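Local coordinates for ferritin (Pseudo-nitzschia multiseries, PDB 4IWK), which probably stores iron in soluble form, oxidising ferrous iron with dioxygen and depositing it as ferric hydroxide within a cage of 24 subunits, at residues A[43-46]-A[47-51]; A[87-90]-A[91-94]; A[113-116]-A[117-120]; A[55-58]-A[59-63]. All coordinates share one frame; numbering follows the deposited sequence.

In the fold
All four contacts are helical turns or helix ends in the ferritin four-helix bundle. Along the chain come contact 1 and contact 4, both on helix 36-62, then contact 2 on helix 84-111 and contact 3 at the start of helix 115-145. Contacts 1 and 2 have centres about 15 Å apart, with E45, E48 and E49 of the iron sites on contact 1. Contacts 3 and 4, centres about 13 Å apart, touch through a salt bridge and packed phenylalanine rings. Contact 2 lies across the chain's centre from this pair, about 30 Å from contact 3 between centres. Contacts 1 and 4 meet a second subunit, 3 and 4 a third, so the helices that carry the iron site also build the shell.

Contact 1. Residues A[43-46]-A[47-51]; sequences LAES and AEERE. With FE (Fe (III) ion), chain I; FE (Fe (III) ion), chain G.
E45 and E48 meet at a shared iron, their OE1 and OE2 respectively 3.4 Å apart and both bound to it, while E49 bridges two further irons on the same side of helix 36-62. This is the dinuclear ferroxidase centre of the ferritin four-helix bundle, with a third iron next to it. E49 OE1 binds the iron of chain G at 2.1 Å and E49 OE2 that of chain I at 2.1 Å, while water 2 lies between the same two metals. E16 and H52 add ligands to the first iron, E95 and E131 to the second. With CG beside the backbone N (chi1 -65°), E49 CG lies 3.3 Å from E45 O; the bend at chi2 (-72°) then turns the carboxylate to the metals. E49 N also bonds to E45 O, at 2.9 Å. E45 and E48 run alongside each other, their carboxylate planes almost perpendicular at 86°, and E131 contributes to their shared iron as well. An alanine in place of E45 removes one of the three protein ligands of this iron, which would probably be held less firmly by E48 and E131 alone. Away from the metals the helix meets a second subunit: S46 OG bonds to R50 of that subunit, and R50 NH2 reciprocally to its S46, so the two helices are linked twice. Within the chain, S46 O accepts both R50 N, at 3.2 Å, and the hydroxyl of S20, with R50 CB lying 3.7 Å from S46 O.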
loop_
_atom_site.group_PDB
_atom_site.type_symbol
_atom_site.label_atom_id
_atom_site.label_comp_id
_atom_site.label_asym_id
_atom_site.label_seq_id
_atom_site.Cartn_x
_atom_site.Cartn_y
_atom_site.Cartn_z
ATOM N N LEU A 43 -40.868 11.258 11.687
ATOM C CA LEU A 43 -40.121 10.514 12.713
ATOM C C LEU A 43 -38.740 11.138 13.037
ATOM O O LEU A 43 -38.385 11.210 14.207
ATOM C CB LEU A 43 -40.104 9.024 12.254
ATOM C CG LEU A 43 -39.770 8.111 13.356
ATOM C CD1 LEU A 43 -41.026 7.993 14.235
ATOM C CD2 LEU A 43 -39.516 6.817 12.573
ATOM N N ALA A 44 -38.024 11.621 12.004
ATOM C CA ALA A 44 -36.717 12.224 12.225
ATOM C C ALA A 44 -36.953 13.499 13.037
ATOM O O ALA A 44 -36.185 13.761 13.957
ATOM C CB ALA A 44 -36.043 12.496 10.864
ATOM N N GLU A 45 -37.961 14.299 12.682
ATOM C CA GLU A 45 -38.212 15.460 13.512
ATOM C C GLU A 45 -38.686 15.141 14.908
ATOM O O GLU A 45 -38.339 15.951 15.836
ATOM C CB GLU A 45 -39.354 16.294 12.929
ATOM C CG GLU A 45 -38.926 17.027 11.673
ATOM C CD GLU A 45 -37.938 18.103 12.058
ATOM O OE1 GLU A 45 -38.090 18.748 13.140
ATOM O OE2 GLU A 45 -37.004 18.213 11.258
ATOM N N SER A 46 -39.454 14.074 15.129
ATOM C CA SER A 46 -39.840 13.743 16.506
ATOM C C SER A 46 -38.529 13.499 17.332
ATOM O O SER A 46 -38.469 13.927 18.488
ATOM C CB SER A 46 -40.632 12.425 16.474
ATOM O OG SER A 46 -40.966 12.046 17.768
ATOM N N ALA A 47 -37.538 12.839 16.737
ATOM C CA ALA A 47 -36.307 12.581 17.511
ATOM C C ALA A 47 -35.564 13.907 17.713
ATOM O O ALA A 47 -34.982 14.088 18.812
ATOM C CB ALA A 47 -35.410 11.608 16.701
ATOM N N GLU A 48 -35.551 14.790 16.718
ATOM C CA GLU A 48 -34.778 16.070 16.816
ATOM C C GLU A 48 -35.421 16.918 17.914
ATOM O O GLU A 48 -34.712 17.515 18.708
ATOM C CB GLU A 48 -34.794 16.736 15.461
ATOM C CG GLU A 48 -33.922 17.958 15.468
ATOM C CD GLU A 48 -34.205 18.739 14.230
ATOM O OE1 GLU A 48 -33.675 18.328 13.142
ATOM O OE2 GLU A 48 -35.054 19.676 14.354
ATOM N N GLU A 49 -36.758 16.988 17.977
ATOM C CA GLU A 49 -37.345 17.845 19.049
ATOM C C GLU A 49 -37.070 17.227 20.406
ATOM O O GLU A 49 -36.854 17.996 21.381
ATOM C CB GLU A 49 -38.886 17.858 18.876
ATOM C CG GLU A 49 -39.345 18.503 17.595
ATOM C CD GLU A 49 -39.176 19.990 17.612
ATOM O OE1 GLU A 49 -38.667 20.471 18.615
ATOM O OE2 GLU A 49 -39.758 20.656 16.766
ATOM N N ARG A 50 -37.064 15.906 20.546
ATOM C CA ARG A 50 -36.634 15.383 21.850
ATOM C C ARG A 50 -35.174 15.777 22.142
ATOM O O ARG A 50 -34.906 16.180 23.286
ATOM C CB ARG A 50 -36.763 13.836 21.771
ATOM C CG ARG A 50 -36.414 13.226 23.142
ATOM C CD ARG A 50 -36.836 11.750 23.154
ATOM N NE ARG A 50 -36.441 11.147 24.489
ATOM C CZ ARG A 50 -35.194 10.684 24.599
ATOM N NH1 ARG A 50 -34.370 10.832 23.584
ATOM N NH2 ARG A 50 -34.706 10.200 25.717
ATOM N N GLU A 51 -34.272 15.715 21.135
ATOM C CA GLU A 51 -32.901 16.263 21.395
ATOM C C GLU A 51 -32.882 17.726 21.841
ATOM O O GLU A 51 -32.090 18.028 22.779
ATOM C CB GLU A 51 -31.971 16.072 20.177
ATOM C CG GLU A 51 -31.749 14.613 19.823
ATOM C CD GLU A 51 -31.058 13.849 20.968
ATOM O OE1 GLU A 51 -30.246 14.436 21.754
ATOM O OE2 GLU A 51 -31.396 12.679 21.196
HETATM FE FE FE I . -38.645 21.849 15.429
HETATM FE FE FE G . -37.719 22.304 18.900
HETATM O O HOH W 1 -37.343 24.283 19.355
HETATM O O HOH W 2 -37.950 22.892 16.880
HETATM O O HOH W 3 -37.540 20.501 14.885
#

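Contact 2. Residues A[87-90]-A[91-94]; sequences VWQS and ILEL
V87 O accepts I91 N at 2.9 Å, and the same i to i+4 pattern continues through W88 to L92, Q89 to E93 and S90 to L94, a regular stretch of alpha-helix near the start of helix 84-111 in the ferritin four-helix bundle. The side chains divide by face. On the solvent side Q89 and E93, one turn apart, close a second link beyond their backbone bond: Q89 NE2 donates to E93 OE2 at 2.9 Å, with the N-H pointing nearly straight at the oxygen (164°). The acceptor lies close to the amide plane and is approached on its anti side, somewhat out of the carboxylate plane. The bend of Q89 at chi2 (72°) turns its amide along the helix toward E93, while E93 CG sits 3.4 Å from Q89 O. A leucine in place of Q89 has no N-H to offer, and the E93 carboxylate would probably be freer to turn. On the buried side V87 CG1 and I91 CG1 approach loosely, 4.5 Å apart, V87 packing against W29 and F30, I91 against Y23 and M42. The W88 indole reaches M38 and M42 of helix 36-62 and I138 and L139 of helix 115-145, and its ring also meets that of F30. S90 OG accepts from W81 NE1, while I91 CG1 rests 3.4 Å from V87 O.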
loop_
_atom_site.group_PDB
_atom_site.type_symbol
_atom_site.label_atom_id
_atom_site.label_comp_id
_atom_site.label_asym_id
_atom_site.label_seq_id
_atom_site.Cartn_x
_atom_site.Cartn_y
_atom_site.Cartn_z
ATOM N N VAL A 87 -51.999 17.906 7.793
ATOM C CA VAL A 87 -50.933 17.516 8.719
ATOM C C VAL A 87 -49.781 18.588 8.632
ATOM O O VAL A 87 -49.339 19.095 9.662
ATOM C CB VAL A 87 -50.310 16.165 8.342
ATOM C CG1 VAL A 87 -49.307 15.762 9.464
ATOM C CG2 VAL A 87 -51.444 15.099 8.310
ATOM N N TRP A 88 -49.317 18.891 7.409
ATOM C CA TRP A 88 -48.236 19.887 7.299
ATOM C C TRP A 88 -48.607 21.248 7.868
ATOM O O TRP A 88 -47.809 21.927 8.438
ATOM C CB TRP A 88 -47.825 19.989 5.839
ATOM C CG TRP A 88 -46.998 18.761 5.404
ATOM C CD1 TRP A 88 -47.424 17.720 4.667
ATOM C CD2 TRP A 88 -45.624 18.496 5.749
ATOM N NE1 TRP A 88 -46.372 16.830 4.456
ATOM C CE2 TRP A 88 -45.289 17.271 5.169
ATOM C CE3 TRP A 88 -44.644 19.217 6.495
ATOM C CZ2 TRP A 88 -44.005 16.724 5.261
ATOM C CZ3 TRP A 88 -43.363 18.653 6.615
ATOM C CH2 TRP A 88 -43.075 17.416 5.991
ATOM N N GLN A 89 -49.856 21.642 7.710
ATOM C CA GLN A 89 -50.293 22.914 8.297
ATOM C C GLN A 89 -50.235 22.887 9.836
ATOM O O GLN A 89 -49.761 23.830 10.498
ATOM C CB GLN A 89 -51.762 23.208 7.789
ATOM C CG GLN A 89 -52.382 24.417 8.566
ATOM C CD GLN A 89 -51.731 25.769 8.130
ATOM O OE1 GLN A 89 -51.432 25.925 6.958
ATOM N NE2 GLN A 89 -51.459 26.690 9.081
ATOM N N SER A 90 -50.620 21.747 10.406
ATOM C CA SER A 90 -50.439 21.612 11.871
ATOM C C SER A 90 -48.960 21.632 12.285
ATOM O O SER A 90 -48.650 22.193 13.366
ATOM C CB SER A 90 -51.054 20.299 12.369
ATOM O OG SER A 90 -52.502 20.377 12.284
ATOM N N ILE A 91 -48.081 21.044 11.472
ATOM C CA ILE A 91 -46.646 21.022 11.839
ATOM C C ILE A 91 -46.121 22.473 11.700
ATOM O O ILE A 91 -45.318 22.920 12.525
ATOM C CB ILE A 91 -45.890 20.096 10.928
ATOM C CG1 ILE A 91 -46.391 18.650 11.196
ATOM C CG2 ILE A 91 -44.388 20.214 11.079
ATOM C CD1 ILE A 91 -46.220 18.271 12.638
ATOM N N LEU A 92 -46.560 23.213 10.698
ATOM C CA LEU A 92 -46.122 24.653 10.626
ATOM C C LEU A 92 -46.537 25.399 11.874
ATOM O O LEU A 92 -45.714 26.093 12.516
ATOM C CB LEU A 92 -46.766 25.293 9.383
ATOM C CG LEU A 92 -46.362 26.819 9.333
ATOM C CD1 LEU A 92 -44.880 27.027 9.138
ATOM C CD2 LEU A 92 -47.175 27.423 8.186
ATOM N N GLU A 93 -47.779 25.246 12.286
ATOM C CA GLU A 93 -48.273 25.879 13.507
ATOM C C GLU A 93 -47.490 25.469 14.742
ATOM O O GLU A 93 -47.257 26.312 15.595
ATOM C CB GLU A 93 -49.746 25.576 13.662
ATOM C CG GLU A 93 -50.559 26.361 12.651
ATOM C CD GLU A 93 -51.991 25.867 12.585
ATOM O OE1 GLU A 93 -52.414 25.211 13.507
ATOM O OE2 GLU A 93 -52.701 26.135 11.610
ATOM N N LEU A 94 -47.161 24.142 14.833
ATOM C CA LEU A 94 -46.363 23.616 15.949
ATOM C C LEU A 94 -45.000 24.376 15.989
ATOM O O LEU A 94 -44.545 24.800 17.087
ATOM C CB LEU A 94 -46.105 22.134 15.710
ATOM C CG LEU A 94 -45.222 21.428 16.767
ATOM C CD1 LEU A 94 -45.966 21.345 18.104
ATOM C CD2 LEU A 94 -44.838 20.047 16.198
#

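Contact 3. Residues A[113-116]-A[117-120]; sequences HDFA and VMAF
D114 OD1 takes the N-H of V117 at 3.1 Å, a straight bond that reaches the oxygen from above the carboxylate plane, 49° out of it. The V117 side chain closes in on the same group, CG2 lying 3.4 Å from D114 OD1 and 3.5 Å from OD2, so a methyl packs against the carboxylate. The backbone of D114 contributes too: its carbonyl O accepts M118 N at 3.0 Å, in the carbonyl plane. M118 folds back over that turn, its chain bent at chi3 (-77°), which brings CE to 3.6 Å from D114 O and 3.8 Å from F115 CD1. F115 and M118 run side by side, pointing the same way. D114 is the N-cap of helix 115-145, and H113 before it, with positive phi, closes helix 84-111 of the four-helix bundle in a Schellman motif; the next helix begins directly after D114, the centre of an inverse gamma turn. A carboxylate at this helix start would probably be favoured by the helix dipole. Its other oxygen, OD2, is held by a salt bridge to R63; with the V117 bond on OD1 this fixes the rotation of the carboxylate. R63 also packs on A116 and V117. Farther out, M118 rests on A109 and S110 of helix 84-111, while F115 packs on A106 of a third subunit and A116 on V129 of the same neighbour. At the far end F120, whose N-H is accepted by A116 O at 2.9 Å, sends its ring inward to meet F124.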
loop_
_atom_site.group_PDB
_atom_site.type_symbol
_atom_site.label_atom_id
_atom_site.label_comp_id
_atom_site.label_asym_id
_atom_site.label_seq_id
_atom_site.Cartn_x
_atom_site.Cartn_y
_atom_site.Cartn_z
ATOM N N HIS A 113 -31.427 40.291 32.596
ATOM C CA HIS A 113 -30.020 40.379 32.145
ATOM C C HIS A 113 -29.249 39.079 32.297
ATOM O O HIS A 113 -28.110 39.020 32.753
ATOM C CB HIS A 113 -29.273 41.485 33.023
ATOM C CG HIS A 113 -29.823 42.869 32.836
ATOM N ND1 HIS A 113 -31.145 43.143 32.536
ATOM C CD2 HIS A 113 -29.204 44.066 32.900
ATOM C CE1 HIS A 113 -31.317 44.451 32.428
ATOM N NE2 HIS A 113 -30.148 45.029 32.621
ATOM N N ASP A 114 -29.874 37.949 31.921
ATOM C CA ASP A 114 -29.262 36.647 32.052
ATOM C C ASP A 114 -28.534 36.359 30.739
ATOM O O ASP A 114 -29.065 35.757 29.791
ATOM C CB ASP A 114 -30.348 35.613 32.326
ATOM C CG ASP A 114 -29.770 34.295 32.806
ATOM O OD1 ASP A 114 -28.722 33.904 32.345
ATOM O OD2 ASP A 114 -30.414 33.673 33.685
ATOM N N PHE A 115 -27.314 36.868 30.676
ATOM C CA PHE A 115 -26.514 36.804 29.445
ATOM C C PHE A 115 -26.245 35.362 29.035
ATOM O O PHE A 115 -26.168 35.050 27.850
ATOM C CB PHE A 115 -25.206 37.604 29.616
ATOM C CG PHE A 115 -25.476 39.077 29.779
ATOM C CD1 PHE A 115 -25.849 39.883 28.716
ATOM C CD2 PHE A 115 -25.352 39.679 31.046
ATOM C CE1 PHE A 115 -26.162 41.249 28.929
ATOM C CE2 PHE A 115 -25.622 41.043 31.250
ATOM C CZ PHE A 115 -26.041 41.822 30.185
ATOM N N ALA A 116 -26.028 34.492 30.048
ATOM C CA ALA A 116 -25.736 33.100 29.670
ATOM C C ALA A 116 -26.950 32.437 29.045
ATOM O O ALA A 116 -26.759 31.700 28.082
ATOM C CB ALA A 116 -25.291 32.285 30.935
ATOM N N VAL A 117 -28.154 32.606 29.625
ATOM C CA VAL A 117 -29.334 32.022 29.022
ATOM C C VAL A 117 -29.524 32.633 27.609
ATOM O O VAL A 117 -29.748 31.869 26.656
ATOM C CB VAL A 117 -30.622 32.184 29.890
ATOM C CG1 VAL A 117 -31.828 31.771 29.062
ATOM C CG2 VAL A 117 -30.449 31.248 31.117
ATOM N N MET A 118 -29.337 33.939 27.433
ATOM C CA MET A 118 -29.560 34.456 26.075
ATOM C C MET A 118 -28.577 33.881 25.096
ATOM O O MET A 118 -28.909 33.636 23.941
ATOM C CB MET A 118 -29.389 35.996 26.046
ATOM C CG MET A 118 -30.617 36.594 26.750
ATOM S SD MET A 118 -30.633 38.424 26.621
ATOM C CE MET A 118 -29.393 38.744 27.892
ATOM N N ALA A 119 -27.318 33.716 25.515
ATOM C CA ALA A 119 -26.318 33.117 24.612
ATOM C C ALA A 119 -26.631 31.627 24.269
ATOM O O ALA A 119 -26.523 31.179 23.123
ATOM C CB ALA A 119 -24.928 33.167 25.259
ATOM N N PHE A 120 -27.133 30.897 25.307
ATOM C CA PHE A 120 -27.535 29.530 25.010
ATOM C C PHE A 120 -28.645 29.442 23.956
ATOM O O PHE A 120 -28.677 28.513 23.200
ATOM C CB PHE A 120 -28.007 28.906 26.368
ATOM C CG PHE A 120 -28.578 27.494 26.216
ATOM C CD1 PHE A 120 -27.737 26.433 25.964
ATOM C CD2 PHE A 120 -29.948 27.302 26.300
ATOM C CE1 PHE A 120 -28.246 25.097 25.804
ATOM C CE2 PHE A 120 -30.468 25.976 26.114
ATOM C CZ PHE A 120 -29.613 24.906 25.866
#

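Contact 4. Residues A[55-58]-A[59-63]; sequences GFVD and FANKR
K62 reaches back along the helix toward D58, one turn earlier, from a backbone already bonded there, K62 N to D58 O. From CB onward the chain runs beside that carbonyl: CB sits 3.7 Å and CG 3.5 Å from D58 O, CD passes a little farther off, and CE lies 3.8 Å from D58 OD2. With CG anti to the carbonyl carbon (chi1 -73°) and the chain bent at chi3 (-56°), the tip swings round to the carboxylate. NZ then makes a long salt bridge to D58 OD2, at 3.8 Å, and water 5 bridges the same two groups, accepting from K62 NZ at 2.9 Å and donating to D58 OD2. K62 NZ has a further partner in N130 OD1 of a third subunit. D58 OD1 receives a hydrogen bond from water 4 at 2.7 Å, and this water accepts from N61 ND2 at 3.1 Å, so each oxygen of the D58 carboxylate accepts from a water. N61 lies alongside V57, its ND2 3.7 Å from V57 CG1, where both also pack on a second subunit. Inward, the F56 ring meets those of F9, F120 and F124, and F59 stacks on F120. An aspartate-lysine pair on the side turned away from the bundle core, where K62 meets a third subunit, and phenylalanines on the inner one mark the last two turns of helix 36-62 as amphipathic, as expected for a helix of the ferritin four-helix bundle.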
loop_
_atom_site.group_PDB
_atom_site.type_symbol
_atom_site.label_atom_id
_atom_site.label_comp_id
_atom_site.label_asym_id
_atom_site.label_seq_id
_atom_site.Cartn_x
_atom_site.Cartn_y
_atom_site.Cartn_z
ATOM N N GLY A 55 -31.351 19.003 25.371
ATOM C CA GLY A 55 -30.338 20.080 25.392
ATOM C C GLY A 55 -30.723 21.083 26.466
ATOM O O GLY A 55 -29.866 21.583 27.250
ATOM N N PHE A 56 -32.010 21.435 26.526
ATOM C CA PHE A 56 -32.510 22.392 27.580
ATOM C C PHE A 56 -32.348 21.760 28.986
ATOM O O PHE A 56 -31.910 22.437 29.920
ATOM C CB PHE A 56 -33.978 22.807 27.354
ATOM C CG PHE A 56 -34.111 23.942 26.365
ATOM C CD1 PHE A 56 -33.939 23.760 25.018
ATOM C CD2 PHE A 56 -34.219 25.244 26.875
ATOM C CE1 PHE A 56 -33.958 24.866 24.119
ATOM C CE2 PHE A 56 -34.221 26.310 26.013
ATOM C CZ PHE A 56 -34.104 26.151 24.642
ATOM N N VAL A 57 -32.636 20.457 29.168
ATOM C CA VAL A 57 -32.516 19.840 30.513
ATOM C C VAL A 57 -31.039 19.856 30.915
ATOM O O VAL A 57 -30.752 20.227 32.095
ATOM C CB VAL A 57 -32.958 18.358 30.449
ATOM C CG1 VAL A 57 -32.527 17.648 31.759
ATOM C CG2 VAL A 57 -34.477 18.332 30.271
ATOM N N ASP A 58 -30.126 19.541 29.985
ATOM C CA ASP A 58 -28.654 19.479 30.324
ATOM C C ASP A 58 -28.200 20.894 30.752
ATOM O O ASP A 58 -27.564 21.024 31.775
ATOM C CB ASP A 58 -27.884 19.031 29.075
ATOM C CG ASP A 58 -26.407 18.861 29.367
ATOM O OD1 ASP A 58 -26.033 18.412 30.459
ATOM O OD2 ASP A 58 -25.643 19.281 28.532
ATOM N N PHE A 59 -28.605 21.935 29.978
ATOM C CA PHE A 59 -28.131 23.294 30.383
ATOM C C PHE A 59 -28.771 23.683 31.698
ATOM O O PHE A 59 -28.078 24.235 32.601
ATOM C CB PHE A 59 -28.541 24.332 29.308
ATOM C CG PHE A 59 -28.114 25.699 29.650
ATOM C CD1 PHE A 59 -26.825 26.119 29.328
ATOM C CD2 PHE A 59 -28.997 26.532 30.300
ATOM C CE1 PHE A 59 -26.426 27.414 29.655
ATOM C CE2 PHE A 59 -28.616 27.867 30.629
ATOM C CZ PHE A 59 -27.295 28.279 30.289
ATOM N N ALA A 60 -30.035 23.362 31.914
ATOM C CA ALA A 60 -30.704 23.721 33.204
ATOM C C ALA A 60 -29.989 23.059 34.355
ATOM O O ALA A 60 -29.715 23.710 35.397
ATOM C CB ALA A 60 -32.194 23.352 33.225
ATOM N N ASN A 61 -29.612 21.770 34.200
ATOM C CA ASN A 61 -28.883 21.066 35.269
ATOM C C ASN A 61 -27.594 21.805 35.598
ATOM O O ASN A 61 -27.273 22.035 36.772
ATOM C CB ASN A 61 -28.511 19.586 34.880
ATOM C CG ASN A 61 -29.774 18.637 34.794
ATOM O OD1 ASN A 61 -30.865 18.972 35.290
ATOM N ND2 ASN A 61 -29.636 17.551 34.045
ATOM N N LYS A 62 -26.860 22.195 34.554
ATOM C CA LYS A 62 -25.530 22.845 34.744
ATOM C C LYS A 62 -25.749 24.198 35.365
ATOM O O LYS A 62 -24.873 24.597 36.202
ATOM C CB LYS A 62 -24.819 23.004 33.373
ATOM C CG LYS A 62 -24.315 21.651 32.876
ATOM C CD LYS A 62 -23.509 21.670 31.604
ATOM C CE LYS A 62 -24.207 22.292 30.447
ATOM N NZ LYS A 62 -23.192 22.134 29.332
ATOM N N ARG A 63 -26.848 24.912 35.039
ATOM C CA ARG A 63 -27.041 26.283 35.527
ATOM C C ARG A 63 -27.840 26.316 36.828
ATOM O O ARG A 63 -28.330 27.354 37.217
ATOM C CB ARG A 63 -27.662 27.140 34.393
ATOM C CG ARG A 63 -26.765 28.417 34.099
ATOM C CD ARG A 63 -26.671 29.356 35.291
ATOM N NE ARG A 63 -27.993 29.889 35.443
ATOM C CZ ARG A 63 -28.468 30.907 34.738
ATOM N NH1 ARG A 63 -27.575 31.550 34.007
ATOM N NH2 ARG A 63 -29.789 31.305 34.888
HETATM O O HOH W 4 -26.773 17.758 32.960
HETATM O O HOH W 5 -23.131 19.462 28.294
#